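Local coordinates for protein putative methylthioribose-1-phosphate isomerase (Pyrococcus horikoshii OT3, PDB 6A34) that probably catalyses the isomerisation of 5-methylthioribose 1-phosphate to 5-methylthioribulose 1-phosphate in the methionine salvage pathway, at residues T165-A173 and Q206-Y215; A140-G151 and T174-V183. All blocks are in the same frame, centred on the assembly; numbering follows the deposited sequence.

Contact 1 of 2, residues T165-A173 and Q206-Y215; sequences THCNAGSLA and QGARLSAWEY
The carboxylate of E214 has a donor on each face: N168 ND2 comes to OE2 from above one side of its plane and L172 N from the other, both at 3.1 Å. At the rim, S171 N meets OE1 on the syn lone pair, 2.8 Å away. E214 CD itself lies over one face of the Y215 ring, offset toward the rim. E214 CG sits between its backbone N and carbonyl carbon (chi1 54°), and the extended chain beyond carries the carboxylate to the backbone of the 3-10 turn 171-173. OE1 also forms a salt bridge with R185, which should keep the glutamate ionised. The amide of N168, turned 57° from the carboxylate, spends both N-H groups almost in its own plane: one on E214 OE2, the other on S211 OG, 2.9 Å from ND2. The amide oxygen, OD1, accepts from R57, a predicted substrate-binding residue. S211 OG donates to C167 O over 2.8 Å, on a lone pair in the carbonyl plane. These bonds fasten the loop after strand 161-165 of the Rossmann-like sheet to helix 206-217, and the loop brings C167, predicted to stabilise the transition state, beside Q206, a predicted substrate-binding residue; C167 SG lies 3.6 Å from Q206 OE1. A water bridges the segments, accepting from A169 N, donating to S211 OG and hydrogen-bonded to Y215 OH. G170 CA lies 3.3 Å from E214 OE2 and against Y215 OH, an approach that a CB pointing at the carboxylate would block. L172 CD1 packs against L210 CB and approaches W213 CE3 obliquely at 4.1 Å, while W213 also packs on P314 of the second subunit.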
# COMPACT_ATOMS: atom_id res chain seq x y z
N THR A 165 -2.09 -13.65 -2.01
CA THR A 165 -3.15 -13.37 -1.06
C THR A 165 -2.91 -12.00 -0.43
O THR A 165 -1.96 -11.27 -0.79
CB THR A 165 -3.29 -14.50 -0.02
OG1 THR A 165 -4.54 -14.40 0.68
CG2 THR A 165 -2.16 -14.53 0.97
N HIS A 166 -3.86 -11.67 0.45
CA HIS A 166 -4.09 -10.37 0.97
C HIS A 166 -4.50 -10.51 2.44
O HIS A 166 -5.25 -11.41 2.80
CB HIS A 166 -5.17 -9.69 0.12
CG HIS A 166 -5.22 -8.20 0.25
ND1 HIS A 166 -4.34 -7.37 -0.40
CD2 HIS A 166 -6.06 -7.38 0.93
CE1 HIS A 166 -4.63 -6.11 -0.13
NE2 HIS A 166 -5.68 -6.08 0.68
N CYS A 167 -4.02 -9.57 3.26
CA CYS A 167 -4.37 -9.50 4.67
C CYS A 167 -3.87 -10.74 5.41
O CYS A 167 -2.85 -11.31 5.02
CB CYS A 167 -5.88 -9.32 4.89
SG CYS A 167 -6.21 -8.47 6.46
N ASN A 168 -4.58 -11.09 6.50
CA ASN A 168 -4.32 -12.31 7.30
C ASN A 168 -5.63 -13.10 7.49
O ASN A 168 -6.54 -12.66 8.21
CB ASN A 168 -3.76 -12.04 8.71
CG ASN A 168 -3.46 -13.34 9.44
OD1 ASN A 168 -4.10 -13.65 10.44
ND2 ASN A 168 -2.51 -14.12 8.93
N ALA A 169 -5.64 -14.28 6.87
CA ALA A 169 -6.69 -15.24 6.94
C ALA A 169 -6.06 -16.60 7.20
O ALA A 169 -6.53 -17.63 6.70
CB ALA A 169 -7.51 -15.23 5.67
N GLY A 170 -5.00 -16.56 8.02
CA GLY A 170 -4.20 -17.71 8.44
C GLY A 170 -4.64 -18.24 9.80
O GLY A 170 -5.73 -17.94 10.29
N SER A 171 -3.75 -19.03 10.41
CA SER A 171 -3.99 -19.70 11.64
C SER A 171 -4.29 -18.67 12.73
O SER A 171 -5.17 -18.86 13.50
CB SER A 171 -2.84 -20.56 11.99
OG SER A 171 -3.14 -21.43 13.06
N LEU A 172 -3.60 -17.54 12.70
CA LEU A 172 -3.79 -16.49 13.71
C LEU A 172 -5.19 -15.86 13.64
O LEU A 172 -5.63 -15.28 14.63
CB LEU A 172 -2.72 -15.43 13.51
CG LEU A 172 -1.28 -15.91 13.67
CD1 LEU A 172 -0.32 -14.81 13.26
CD2 LEU A 172 -1.02 -16.35 15.10
N ALA A 173 -5.88 -15.92 12.49
CA ALA A 173 -7.22 -15.30 12.33
C ALA A 173 -8.35 -16.28 12.71
O ALA A 173 -9.54 -15.96 12.60
CB ALA A 173 -7.40 -14.83 10.90
N GLN A 206 -1.46 -6.37 8.33
CA GLN A 206 -1.63 -7.72 8.82
C GLN A 206 -0.97 -8.72 7.88
O GLN A 206 -0.63 -9.79 8.33
CB GLN A 206 -3.11 -8.04 9.06
CG GLN A 206 -3.68 -7.20 10.19
CD GLN A 206 -5.01 -7.67 10.72
OE1 GLN A 206 -5.86 -8.16 9.98
NE2 GLN A 206 -5.20 -7.51 12.01
N GLY A 207 -0.76 -8.36 6.61
CA GLY A 207 0.02 -9.20 5.70
C GLY A 207 1.47 -9.35 6.17
O GLY A 207 2.02 -10.44 6.24
N ALA A 208 2.08 -8.22 6.49
CA ALA A 208 3.50 -8.15 6.80
C ALA A 208 3.74 -8.69 8.22
O ALA A 208 4.71 -9.44 8.45
CB ALA A 208 3.96 -6.71 6.67
N ARG A 209 2.85 -8.31 9.14
CA ARG A 209 3.04 -8.45 10.57
C ARG A 209 2.64 -9.86 11.03
O ARG A 209 3.25 -10.45 11.95
CB ARG A 209 2.23 -7.36 11.27
CG ARG A 209 2.76 -6.98 12.65
CD ARG A 209 2.28 -5.65 13.20
NE ARG A 209 0.99 -5.28 12.66
CZ ARG A 209 -0.18 -5.64 13.17
NH1 ARG A 209 -0.22 -6.29 14.33
NH2 ARG A 209 -1.30 -5.37 12.51
N LEU A 210 1.62 -10.41 10.38
CA LEU A 210 0.95 -11.62 10.83
C LEU A 210 1.12 -12.73 9.79
O LEU A 210 1.77 -13.74 10.10
CB LEU A 210 -0.52 -11.31 11.13
CG LEU A 210 -0.72 -10.28 12.24
CD1 LEU A 210 -2.19 -10.07 12.53
CD2 LEU A 210 -0.01 -10.69 13.50
N SER A 211 0.64 -12.52 8.55
CA SER A 211 0.72 -13.58 7.55
C SER A 211 2.20 -13.95 7.32
O SER A 211 2.56 -15.15 7.26
CB SER A 211 0.01 -13.21 6.27
OG SER A 211 -1.41 -13.23 6.42
N ALA A 212 3.07 -12.93 7.16
CA ALA A 212 4.46 -13.20 6.77
C ALA A 212 5.13 -14.08 7.86
O ALA A 212 5.89 -15.01 7.56
CB ALA A 212 5.20 -11.91 6.49
N TRP A 213 4.78 -13.81 9.12
CA TRP A 213 5.28 -14.49 10.26
C TRP A 213 4.80 -15.95 10.29
O TRP A 213 5.63 -16.84 10.29
CB TRP A 213 4.90 -13.74 11.53
CG TRP A 213 5.48 -14.43 12.72
CD1 TRP A 213 6.74 -14.28 13.20
CD2 TRP A 213 4.86 -15.47 13.49
NE1 TRP A 213 6.94 -15.15 14.23
CE2 TRP A 213 5.80 -15.88 14.45
CE3 TRP A 213 3.60 -16.09 13.47
CZ2 TRP A 213 5.54 -16.89 15.38
CZ3 TRP A 213 3.33 -17.07 14.41
CH2 TRP A 213 4.29 -17.47 15.34
N GLU A 214 3.49 -16.20 10.31
CA GLU A 214 2.99 -17.58 10.48
C GLU A 214 3.35 -18.46 9.28
O GLU A 214 3.61 -19.63 9.49
CB GLU A 214 1.49 -17.66 10.76
CG GLU A 214 0.56 -16.97 9.77
CD GLU A 214 -0.87 -17.46 9.92
OE1 GLU A 214 -1.08 -18.66 9.65
OE2 GLU A 214 -1.76 -16.70 10.41
N TYR A 215 3.34 -17.93 8.05
CA TYR A 215 3.57 -18.79 6.90
C TYR A 215 5.07 -19.10 6.84
O TYR A 215 5.47 -20.22 6.43
CB TYR A 215 3.04 -18.19 5.60
CG TYR A 215 1.53 -18.04 5.54
CD1 TYR A 215 0.70 -19.07 5.96
CD2 TYR A 215 0.94 -16.87 5.09
CE1 TYR A 215 -0.68 -18.95 5.91
CE2 TYR A 215 -0.44 -16.74 5.04
CZ TYR A 215 -1.26 -17.78 5.45
OH TYR A 215 -2.63 -17.66 5.44
O HOH W 1 -3.34 -15.07 5.26

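Contact 2 of 2, residues A140-G151 and T174-V183; sequences ADEDVEANLRMG and TVHLGTVGSV
N147 reaches from its helix into the bend of 174-183. Its CB and CG both lie 3.3 Å from G178 O, and OD1 comes beside the T179 methyl CG2. At the tip, ND2 passes T174 CB and donates to H176 O over 2.9 Å, the donor tilted 25° from the carbonyl plane. CG stands anti to the carbonyl carbon of N147 (chi1 -65°), which sends the amide across to that backbone. Its own backbone takes part too: S182 OG donates to N147 O at 2.7 Å from above the carbonyl plane, while G151 N of the same helix arrives from the opposite face. One turn earlier, D143 OD2 accepts V175 N at 3.0 Å on its anti side. Long helix 125-157 thus packs across the irregular chain leading into helix 180-189, which follows the first strand, 161-165, of the parallel part of the Rossmann-like sheet. Between the polar bonds, V144 CG2 nests against V175 CG1 and H176 CB, each 3.6 Å away, and the imidazole leads off to bond L13 O through NE2. The L177 side chain crosses that of L148, its CD1 against CG and CD2. Farther along, the M150 and T179 side chains lie side by side, SD against the methyl CG2, and G151 brings its CA within 3.4 Å of S182 OG, where the two helices come close.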
# COMPACT_ATOMS: atom_id res chain seq x y z
N ALA A 140 -14.58 -24.28 19.57
CA ALA A 140 -13.23 -24.22 19.06
C ALA A 140 -13.04 -25.28 17.98
O ALA A 140 -12.59 -24.94 16.90
CB ALA A 140 -12.21 -24.37 20.16
N ASP A 141 -13.42 -26.54 18.28
CA ASP A 141 -13.15 -27.67 17.39
C ASP A 141 -13.91 -27.54 16.06
O ASP A 141 -13.43 -28.03 15.05
CB ASP A 141 -13.53 -29.02 18.03
CG ASP A 141 -12.72 -29.38 19.26
OD1 ASP A 141 -11.58 -28.87 19.40
OD2 ASP A 141 -13.27 -30.11 20.13
N GLU A 142 -15.10 -26.95 16.08
CA GLU A 142 -15.90 -26.73 14.88
C GLU A 142 -15.17 -25.78 13.93
O GLU A 142 -15.25 -25.93 12.72
CB GLU A 142 -17.28 -26.13 15.23
CG GLU A 142 -18.32 -27.19 15.56
CD GLU A 142 -19.48 -26.73 16.42
OE1 GLU A 142 -19.77 -25.51 16.45
OE2 GLU A 142 -20.10 -27.59 17.09
N ASP A 143 -14.50 -24.76 14.49
CA ASP A 143 -13.79 -23.83 13.67
C ASP A 143 -12.65 -24.57 12.99
O ASP A 143 -12.48 -24.50 11.76
CB ASP A 143 -13.24 -22.63 14.44
CG ASP A 143 -12.65 -21.62 13.48
OD1 ASP A 143 -13.44 -21.06 12.68
OD2 ASP A 143 -11.42 -21.45 13.49
N VAL A 144 -11.95 -25.39 13.77
CA VAL A 144 -10.79 -26.09 13.27
C VAL A 144 -11.23 -27.07 12.19
O VAL A 144 -10.52 -27.21 11.19
CB VAL A 144 -9.95 -26.75 14.37
CG1 VAL A 144 -8.76 -27.51 13.80
CG2 VAL A 144 -9.44 -25.72 15.37
N GLU A 145 -12.40 -27.70 12.36
CA GLU A 145 -12.76 -28.73 11.38
C GLU A 145 -13.36 -28.08 10.12
O GLU A 145 -13.19 -28.59 9.03
CB GLU A 145 -13.52 -29.91 11.99
CG GLU A 145 -14.75 -29.60 12.79
CD GLU A 145 -15.14 -30.70 13.77
OE1 GLU A 145 -16.30 -30.71 14.22
OE2 GLU A 145 -14.28 -31.53 14.13
N ALA A 146 -13.96 -26.90 10.26
CA ALA A 146 -14.41 -26.13 9.11
C ALA A 146 -13.18 -25.76 8.27
O ALA A 146 -13.18 -25.87 7.07
CB ALA A 146 -15.17 -24.91 9.56
N ASN A 147 -12.10 -25.37 8.95
CA ASN A 147 -10.88 -24.93 8.29
C ASN A 147 -10.22 -26.10 7.58
O ASN A 147 -9.72 -25.94 6.45
CB ASN A 147 -9.94 -24.22 9.27
CG ASN A 147 -10.55 -22.94 9.78
OD1 ASN A 147 -11.45 -22.39 9.15
ND2 ASN A 147 -10.04 -22.46 10.91
N LEU A 148 -10.26 -27.28 8.20
CA LEU A 148 -9.68 -28.45 7.58
C LEU A 148 -10.36 -28.75 6.23
O LEU A 148 -9.70 -29.00 5.24
CB LEU A 148 -9.81 -29.63 8.53
CG LEU A 148 -8.64 -29.85 9.46
CD1 LEU A 148 -8.98 -30.96 10.46
CD2 LEU A 148 -7.39 -30.20 8.68
N ARG A 149 -11.69 -28.71 6.22
CA ARG A 149 -12.47 -28.97 5.03
C ARG A 149 -12.18 -27.90 3.96
O ARG A 149 -11.89 -28.25 2.80
CB ARG A 149 -13.96 -29.01 5.37
CG ARG A 149 -14.39 -30.24 6.17
CD ARG A 149 -15.88 -30.35 6.39
NE ARG A 149 -16.52 -29.16 6.96
CZ ARG A 149 -16.80 -28.98 8.25
NH1 ARG A 149 -16.30 -29.82 9.14
NH2 ARG A 149 -17.59 -27.99 8.63
N MET A 150 -12.24 -26.62 4.34
CA MET A 150 -11.97 -25.52 3.40
C MET A 150 -10.62 -25.74 2.71
O MET A 150 -10.50 -25.55 1.53
CB MET A 150 -11.88 -24.17 4.12
CG MET A 150 -13.15 -23.38 4.12
SD MET A 150 -12.90 -21.94 5.21
CE MET A 150 -13.63 -22.51 6.75
N GLY A 151 -9.59 -26.11 3.48
CA GLY A 151 -8.23 -26.24 2.97
C GLY A 151 -8.16 -27.27 1.86
O GLY A 151 -7.52 -27.03 0.83
N THR A 174 -7.98 -17.49 13.11
CA THR A 174 -8.89 -18.54 13.45
C THR A 174 -8.38 -19.26 14.71
O THR A 174 -7.35 -18.89 15.28
CB THR A 174 -9.00 -19.51 12.27
OG1 THR A 174 -7.74 -20.17 12.10
CG2 THR A 174 -9.37 -18.80 10.99
N VAL A 175 -9.08 -20.33 15.08
CA VAL A 175 -8.68 -21.18 16.17
C VAL A 175 -7.45 -21.96 15.71
O VAL A 175 -6.50 -22.05 16.47
CB VAL A 175 -9.81 -22.10 16.63
CG1 VAL A 175 -9.36 -23.06 17.72
CG2 VAL A 175 -11.01 -21.30 17.06
N HIS A 176 -7.47 -22.46 14.47
CA HIS A 176 -6.28 -23.15 13.93
C HIS A 176 -6.36 -23.21 12.39
O HIS A 176 -7.42 -23.35 11.84
CB HIS A 176 -6.14 -24.54 14.61
CG HIS A 176 -4.73 -24.98 14.86
ND1 HIS A 176 -4.38 -26.33 14.93
CD2 HIS A 176 -3.57 -24.27 15.01
CE1 HIS A 176 -3.06 -26.42 15.12
NE2 HIS A 176 -2.54 -25.16 15.18
N LEU A 177 -5.20 -23.06 11.73
CA LEU A 177 -4.94 -23.39 10.31
C LEU A 177 -5.25 -22.21 9.37
O LEU A 177 -4.47 -21.94 8.40
CB LEU A 177 -5.76 -24.62 9.89
CG LEU A 177 -5.52 -25.89 10.71
CD1 LEU A 177 -6.36 -27.02 10.16
CD2 LEU A 177 -4.05 -26.26 10.71
N GLY A 178 -6.39 -21.54 9.59
CA GLY A 178 -6.80 -20.42 8.77
C GLY A 178 -7.84 -20.83 7.75
O GLY A 178 -8.17 -21.99 7.66
N THR A 179 -8.37 -19.84 7.03
CA THR A 179 -9.23 -20.09 5.88
C THR A 179 -8.31 -20.19 4.67
O THR A 179 -8.04 -21.30 4.14
CB THR A 179 -10.37 -19.06 5.83
OG1 THR A 179 -9.92 -17.71 5.75
CG2 THR A 179 -11.26 -19.19 7.05
N VAL A 180 -7.80 -19.03 4.24
CA VAL A 180 -6.74 -19.02 3.26
C VAL A 180 -5.62 -19.94 3.79
O VAL A 180 -5.06 -20.78 3.08
CB VAL A 180 -6.22 -17.58 2.99
CG1 VAL A 180 -4.93 -17.60 2.18
CG2 VAL A 180 -7.25 -16.70 2.31
N GLY A 181 -5.29 -19.76 5.06
CA GLY A 181 -4.12 -20.47 5.64
C GLY A 181 -4.22 -21.98 5.50
O GLY A 181 -3.23 -22.65 5.26
N SER A 182 -5.43 -22.53 5.63
CA SER A 182 -5.63 -23.96 5.50
C SER A 182 -5.35 -24.40 4.07
O SER A 182 -4.71 -25.42 3.84
CB SER A 182 -7.00 -24.38 5.91
OG SER A 182 -7.01 -25.78 6.08
N VAL A 183 -5.80 -23.60 3.11
CA VAL A 183 -5.68 -23.97 1.71
C VAL A 183 -4.21 -24.02 1.34
O VAL A 183 -3.77 -24.97 0.73
CB VAL A 183 -6.46 -23.01 0.79
CG1 VAL A 183 -6.14 -23.23 -0.67
CG2 VAL A 183 -7.96 -23.16 1.01

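Overall arrangement
From the N terminus the chain passes through several helices and strands, helix 104-119 the last of them, before helix 125-157 supplies 140-151; strand 161-165 then leads into loop 165-173 and directly on to 174-183. Contact 2 is closed there, with the strand and the loop inside its span. Strand 193-199 and helix 206-217 follow, and 206-215 returns to 165-173 to close contact 1. The segments alternate, so the two closures cross rather than nest. They also touch: L177 N is hydrogen-bonded to S171 OG, and G181 N to A169 O. Together they tie helices 125-157, 180-189 and 206-217 to the turn leaving strand 161-165.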